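Local coordinates for halogenase PltM (Pseudomonas fluorescens, PDB 6BZN), which halogenates phenolic substrates with unusual versatility toward both substrate and halide, as a flavoprotein that binds FAD, at residues 414-426 with 506-519. Residues are numbered along the deposited sequence; the frame is centred on the assembly and turned at random.
Sequences NVWHRVWLSGSNL and LLPLGYSRISNRFI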
loop_
_atom_site.group_PDB
_atom_site.type_symbol
_atom_site.label_atom_id
_atom_site.label_comp_id
_atom_site.label_asym_id
_atom_site.label_seq_id
_atom_site.Cartn_x
_atom_site.Cartn_y
_atom_site.Cartn_z
ATOM N N ASN A 414 8.305 -20.003 0.745
ATOM C CA ASN A 414 9.133 -19.787 1.930
ATOM C C ASN A 414 10.470 -19.163 1.534
ATOM O O ASN A 414 10.879 -18.154 2.120
ATOM C CB ASN A 414 9.293 -21.120 2.697
ATOM C CG ASN A 414 10.146 -21.001 3.944
ATOM O OD1 ASN A 414 10.379 -19.920 4.475
ATOM N ND2 ASN A 414 10.632 -22.150 4.418
ATOM N N VAL A 415 11.132 -19.713 0.511
ATOM C CA VAL A 415 12.399 -19.139 0.064
ATOM C C VAL A 415 12.170 -17.719 -0.485
ATOM O O VAL A 415 12.867 -16.772 -0.106
ATOM C CB VAL A 415 13.116 -20.009 -0.995
ATOM C CG1 VAL A 415 14.429 -19.368 -1.370
ATOM C CG2 VAL A 415 13.401 -21.415 -0.448
ATOM N N TRP A 416 11.174 -17.589 -1.360
ATOM C CA TRP A 416 10.882 -16.301 -2.003
ATOM C C TRP A 416 10.580 -15.162 -1.021
ATOM O O TRP A 416 11.064 -14.046 -1.223
ATOM C CB TRP A 416 9.750 -16.428 -3.037
ATOM C CG TRP A 416 9.238 -15.093 -3.482
ATOM C CD1 TRP A 416 8.099 -14.489 -3.070
ATOM C CD2 TRP A 416 9.893 -14.172 -4.352
ATOM N NE1 TRP A 416 7.958 -13.268 -3.680
ATOM C CE2 TRP A 416 9.059 -13.042 -4.464
ATOM C CE3 TRP A 416 11.093 -14.201 -5.072
ATOM C CZ2 TRP A 416 9.385 -11.951 -5.262
ATOM C CZ3 TRP A 416 11.413 -13.117 -5.878
ATOM C CH2 TRP A 416 10.559 -12.000 -5.956
ATOM N N HIS A 417 9.811 -15.430 0.030
ATOM C CA HIS A 417 9.372 -14.350 0.925
ATOM C C HIS A 417 10.541 -13.625 1.592
ATOM O O HIS A 417 10.416 -12.460 1.925
ATOM C CB HIS A 417 8.298 -14.804 1.926
ATOM C CG HIS A 417 8.794 -15.110 3.304
ATOM N ND1 HIS A 417 9.452 -16.281 3.618
ATOM C CD2 HIS A 417 8.667 -14.429 4.469
ATOM C CE1 HIS A 417 9.733 -16.296 4.909
ATOM N NE2 HIS A 417 9.261 -15.187 5.450
ATOM N N ARG A 418 11.684 -14.302 1.721
ATOM C CA ARG A 418 12.896 -13.693 2.271
ATOM C C ARG A 418 13.495 -12.622 1.373
ATOM O O ARG A 418 14.190 -11.751 1.865
ATOM C CB ARG A 418 13.949 -14.773 2.575
ATOM C CG ARG A 418 13.484 -15.760 3.637
ATOM C CD ARG A 418 13.746 -17.213 3.255
ATOM N NE ARG A 418 12.982 -18.085 4.143
ATOM C CZ ARG A 418 13.312 -18.398 5.398
ATOM N NH1 ARG A 418 14.458 -17.977 5.945
ATOM N NH2 ARG A 418 12.488 -19.144 6.119
ATOM N N VAL A 419 13.228 -12.687 0.068
ATOM C CA VAL A 419 13.640 -11.628 -0.873
ATOM C C VAL A 419 12.850 -10.341 -0.573
ATOM O O VAL A 419 13.436 -9.270 -0.367
ATOM C CB VAL A 419 13.479 -12.086 -2.343
ATOM C CG1 VAL A 419 13.787 -10.963 -3.329
ATOM C CG2 VAL A 419 14.381 -13.282 -2.621
ATOM N N TRP A 420 11.535 -10.458 -0.480
ATOM C CA TRP A 420 10.692 -9.340 -0.032
ATOM C C TRP A 420 11.102 -8.844 1.365
ATOM O O TRP A 420 11.296 -7.645 1.582
ATOM C CB TRP A 420 9.211 -9.739 -0.015
ATOM C CG TRP A 420 8.386 -8.824 0.843
ATOM C CD1 TRP A 420 7.987 -7.555 0.539
ATOM C CD2 TRP A 420 7.896 -9.095 2.151
ATOM N NE1 TRP A 420 7.279 -7.018 1.585
ATOM C CE2 TRP A 420 7.209 -7.943 2.588
ATOM C CE3 TRP A 420 7.972 -10.210 3.008
ATOM C CZ2 TRP A 420 6.598 -7.867 3.840
ATOM C CZ3 TRP A 420 7.361 -10.138 4.243
ATOM C CH2 TRP A 420 6.688 -8.971 4.656
ATOM N N LEU A 421 11.217 -9.768 2.316
ATOM C CA LEU A 421 11.443 -9.371 3.703
ATOM C C LEU A 421 12.742 -8.604 3.882
ATOM O O LEU A 421 12.745 -7.573 4.513
ATOM C CB LEU A 421 11.421 -10.578 4.631
ATOM C CG LEU A 421 11.501 -10.266 6.127
ATOM C CD1 LEU A 421 10.240 -9.580 6.612
ATOM C CD2 LEU A 421 11.732 -11.543 6.918
ATOM N N SER A 422 13.843 -9.130 3.343
ATOM C CA SER A 422 15.139 -8.488 3.470
ATOM C C SER A 422 15.141 -7.081 2.871
ATOM O O SER A 422 15.714 -6.163 3.460
ATOM C CB SER A 422 16.266 -9.347 2.868
ATOM O OG SER A 422 16.088 -9.628 1.476
ATOM N N GLY A 423 14.481 -6.910 1.735
ATOM C CA GLY A 423 14.361 -5.602 1.114
ATOM C C GLY A 423 13.539 -4.628 1.923
ATOM O O GLY A 423 13.970 -3.500 2.181
ATOM N N SER A 424 12.353 -5.069 2.335
ATOM C CA SER A 424 11.503 -4.255 3.191
ATOM C C SER A 424 12.213 -3.854 4.488
ATOM O O SER A 424 12.114 -2.710 4.931
ATOM C CB SER A 424 10.205 -4.995 3.510
ATOM O OG SER A 424 9.431 -4.238 4.423
ATOM N N ASN A 425 12.908 -4.804 5.112
ATOM C CA ASN A 425 13.654 -4.519 6.345
ATOM C C ASN A 425 14.721 -3.437 6.130
ATOM O O ASN A 425 14.873 -2.564 6.979
ATOM C CB ASN A 425 14.334 -5.780 6.899
ATOM C CG ASN A 425 13.352 -6.834 7.398
ATOM O OD1 ASN A 425 12.158 -6.576 7.644
ATOM N ND2 ASN A 425 13.858 -8.028 7.586
ATOM N N LEU A 426 15.432 -3.488 4.996
ATOM C CA LEU A 426 16.427 -2.462 4.651
ATOM C C LEU A 426 15.780 -1.086 4.418
ATOM O O LEU A 426 16.255 -0.092 4.946
ATOM C CB LEU A 426 17.286 -2.881 3.451
ATOM C CG LEU A 426 18.419 -3.881 3.765
ATOM C CD1 LEU A 426 18.976 -4.491 2.500
ATOM C CD2 LEU A 426 19.555 -3.239 4.549
ATOM N N LEU A 506 23.079 -7.698 3.928
ATOM C CA LEU A 506 21.715 -7.468 4.401
ATOM C C LEU A 506 21.743 -7.322 5.919
ATOM O O LEU A 506 22.796 -7.483 6.553
ATOM C CB LEU A 506 20.801 -8.647 4.012
ATOM C CG LEU A 506 20.780 -9.123 2.550
ATOM C CD1 LEU A 506 19.908 -10.362 2.389
ATOM C CD2 LEU A 506 20.343 -8.030 1.596
ATOM N N LEU A 507 20.585 -7.064 6.521
ATOM C CA LEU A 507 20.484 -7.102 7.970
ATOM C C LEU A 507 20.768 -8.544 8.452
ATOM O O LEU A 507 20.419 -9.517 7.776
ATOM C CB LEU A 507 19.114 -6.617 8.468
ATOM C CG LEU A 507 18.688 -5.186 8.102
ATOM C CD1 LEU A 507 17.406 -4.849 8.857
ATOM C CD2 LEU A 507 19.771 -4.163 8.400
ATOM N N PRO A 508 21.401 -8.686 9.619
ATOM C CA PRO A 508 21.859 -10.009 10.080
ATOM C C PRO A 508 20.748 -10.879 10.708
ATOM O O PRO A 508 20.881 -11.334 11.850
ATOM C CB PRO A 508 22.943 -9.637 11.101
ATOM C CG PRO A 508 22.429 -8.378 11.712
ATOM C CD PRO A 508 21.744 -7.628 10.589
ATOM N N LEU A 509 19.677 -11.140 9.955
ATOM C CA LEU A 509 18.491 -11.849 10.464
ATOM C C LEU A 509 18.479 -13.340 10.143
ATOM O O LEU A 509 17.607 -14.053 10.618
ATOM C CB LEU A 509 17.195 -11.195 9.959
ATOM C CG LEU A 509 16.664 -10.046 10.826
ATOM C CD1 LEU A 509 17.679 -8.953 11.044
ATOM C CD2 LEU A 509 15.376 -9.465 10.266
ATOM N N GLY A 510 19.435 -13.825 9.357
ATOM C CA GLY A 510 19.457 -15.250 9.035
ATOM C C GLY A 510 18.419 -15.622 7.987
ATOM O O GLY A 510 17.728 -16.632 8.106
ATOM N N TYR A 511 18.345 -14.808 6.941
ATOM C CA TYR A 511 17.402 -15.027 5.845
ATOM C C TYR A 511 17.639 -16.335 5.097
ATOM O O TYR A 511 16.701 -16.895 4.553
ATOM C CB TYR A 511 17.458 -13.881 4.841
ATOM C CG TYR A 511 17.132 -12.538 5.413
ATOM C CD1 TYR A 511 15.819 -12.196 5.758
ATOM C CD2 TYR A 511 18.127 -11.586 5.591
ATOM C CE1 TYR A 511 15.524 -10.947 6.279
ATOM C CE2 TYR A 511 17.837 -10.340 6.091
ATOM C CZ TYR A 511 16.539 -10.024 6.437
ATOM O OH TYR A 511 16.303 -8.768 6.934
ATOM N N SER A 512 18.878 -16.833 5.065
ATOM C CA SER A 512 19.150 -18.095 4.357
ATOM C C SER A 512 18.787 -19.362 5.148
ATOM O O SER A 512 18.872 -20.468 4.604
ATOM C CB SER A 512 20.610 -18.176 3.939
ATOM O OG SER A 512 21.437 -18.286 5.082
ATOM N N ARG A 513 18.397 -19.218 6.411
ATOM C CA ARG A 513 17.955 -20.371 7.205
ATOM C C ARG A 513 16.505 -20.705 6.930
ATOM O O ARG A 513 15.597 -20.254 7.646
ATOM C CB ARG A 513 18.186 -20.130 8.691
ATOM C CG ARG A 513 19.650 -19.911 8.989
ATOM C CD ARG A 513 20.013 -20.278 10.419
ATOM N NE ARG A 513 21.425 -20.634 10.529
ATOM C CZ ARG A 513 22.011 -21.096 11.633
ATOM N NH1 ARG A 513 23.308 -21.391 11.609
ATOM N NH2 ARG A 513 21.319 -21.265 12.759
ATOM N N ILE A 514 16.310 -21.535 5.907
ATOM C CA ILE A 514 14.980 -21.822 5.354
ATOM C C ILE A 514 14.083 -22.601 6.325
ATOM O O ILE A 514 12.853 -22.479 6.270
ATOM C CB ILE A 514 15.093 -22.558 3.986
ATOM C CG1 ILE A 514 15.966 -21.769 3.002
ATOM C CG2 ILE A 514 13.728 -22.807 3.358
ATOM C CD1 ILE A 514 15.603 -20.302 2.848
ATOM N N SER A 515 14.684 -23.387 7.225
ATOM C CA SER A 515 13.917 -24.152 8.205
ATOM C C SER A 515 13.267 -23.279 9.283
ATOM O O SER A 515 12.309 -23.697 9.929
ATOM C CB SER A 515 14.799 -25.233 8.842
ATOM O OG SER A 515 15.824 -24.637 9.598
ATOM N N ASN A 516 13.804 -22.081 9.496
ATOM C CA ASN A 516 13.171 -21.101 10.364
ATOM C C ASN A 516 12.127 -20.283 9.588
ATOM O O ASN A 516 12.467 -19.339 8.876
ATOM C CB ASN A 516 14.213 -20.164 10.976
ATOM C CG ASN A 516 13.588 -19.092 11.860
ATOM O OD1 ASN A 516 12.452 -19.231 12.333
ATOM N ND2 ASN A 516 14.319 -18.007 12.073
ATOM N N ARG A 517 10.858 -20.621 9.784
ATOM C CA ARG A 517 9.746 -19.982 9.075
ATOM C C ARG A 517 9.194 -18.704 9.718
ATOM O O ARG A 517 8.272 -18.087 9.179
ATOM C CB ARG A 517 8.638 -21.007 8.899
ATOM C CG ARG A 517 9.077 -22.098 7.955
ATOM C CD ARG A 517 8.051 -23.180 7.708
ATOM N NE ARG A 517 7.815 -24.084 8.832
ATOM C CZ ARG A 517 6.795 -24.013 9.696
ATOM N NH1 ARG A 517 5.905 -23.026 9.652
ATOM N NH2 ARG A 517 6.670 -24.934 10.658
ATOM N N PHE A 518 9.749 -18.325 10.862
ATOM C CA PHE A 518 9.329 -17.156 11.617
ATOM C C PHE A 518 10.569 -16.353 11.934
ATOM O O PHE A 518 11.117 -16.425 13.039
ATOM C CB PHE A 518 8.614 -17.590 12.901
ATOM C CG PHE A 518 7.467 -18.514 12.652
ATOM C CD1 PHE A 518 6.295 -18.032 12.085
ATOM C CD2 PHE A 518 7.555 -19.864 12.949
ATOM C CE1 PHE A 518 5.236 -18.873 11.821
ATOM C CE2 PHE A 518 6.486 -20.713 12.700
ATOM C CZ PHE A 518 5.329 -20.219 12.130
ATOM N N ILE A 519 11.011 -15.592 10.944
ATOM C CA ILE A 519 12.246 -14.820 11.041
ATOM C C ILE A 519 12.081 -13.658 12.018
ATOM O O ILE A 519 11.230 -12.796 11.806
ATOM C CB ILE A 519 12.662 -14.294 9.654
ATOM C CG1 ILE A 519 13.015 -15.477 8.744
ATOM C CG2 ILE A 519 13.827 -13.319 9.756
ATOM C CD1 ILE A 519 12.994 -15.140 7.268
HETATM O O HOH W 1 9.361 -15.456 8.356
HETATM O O HOH W 2 17.869 -6.950 5.295
#
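Arg418 of helix 410-441 reaches the carbonyls of Tyr511, Arg513 and Asn516, a worked example of one guanidinium gathering an irregular chain. Arg418 NH1 donates to Tyr511 O (2.9 Å) and more weakly to Arg513 O, and Arg418 NH2 to Asn516 O (2.8 Å). From within the helix, Asn414 takes the NE side: its backbone O accepts from NE, its OD1 from NE and, in a straighter bond, NH2 (160°). Asn414 ND2 crosses the contact to donate to Ile514 O (2.9 Å). The guanidinium is sandwiched, Ile519 CD1 over one face and Ile514 CD1 over the opposite one. Replacing Arg418 by an alanine is likely to strip these donors from the carbonyls of Tyr511 and Asn516 and from Asn414 OD1, and to open a gap between the isoleucines.

Aromatic packing follows. Ser422 CB sits over the centre of the Tyr511 ring in a CH-pi contact, 3.7 Å from the centroid; its OG, at chi1 60°, turns back to Arg418 O. At the ring edge, Asn425 ND2 donates almost straight (169°) to Tyr511 OH at 2.6 Å.

One water joins His417 NE2 to Arg517 O and Ile519 N, another Ser422 O to Leu507 N and Tyr511 OH. Leu426 packs on Leu506 and Leu507 at the far end. Away from the FAD sites, this is helix–loop packing in which two successive type I turns, Gly510–Arg513 and Arg513–Asn516, wrap a buried arginine.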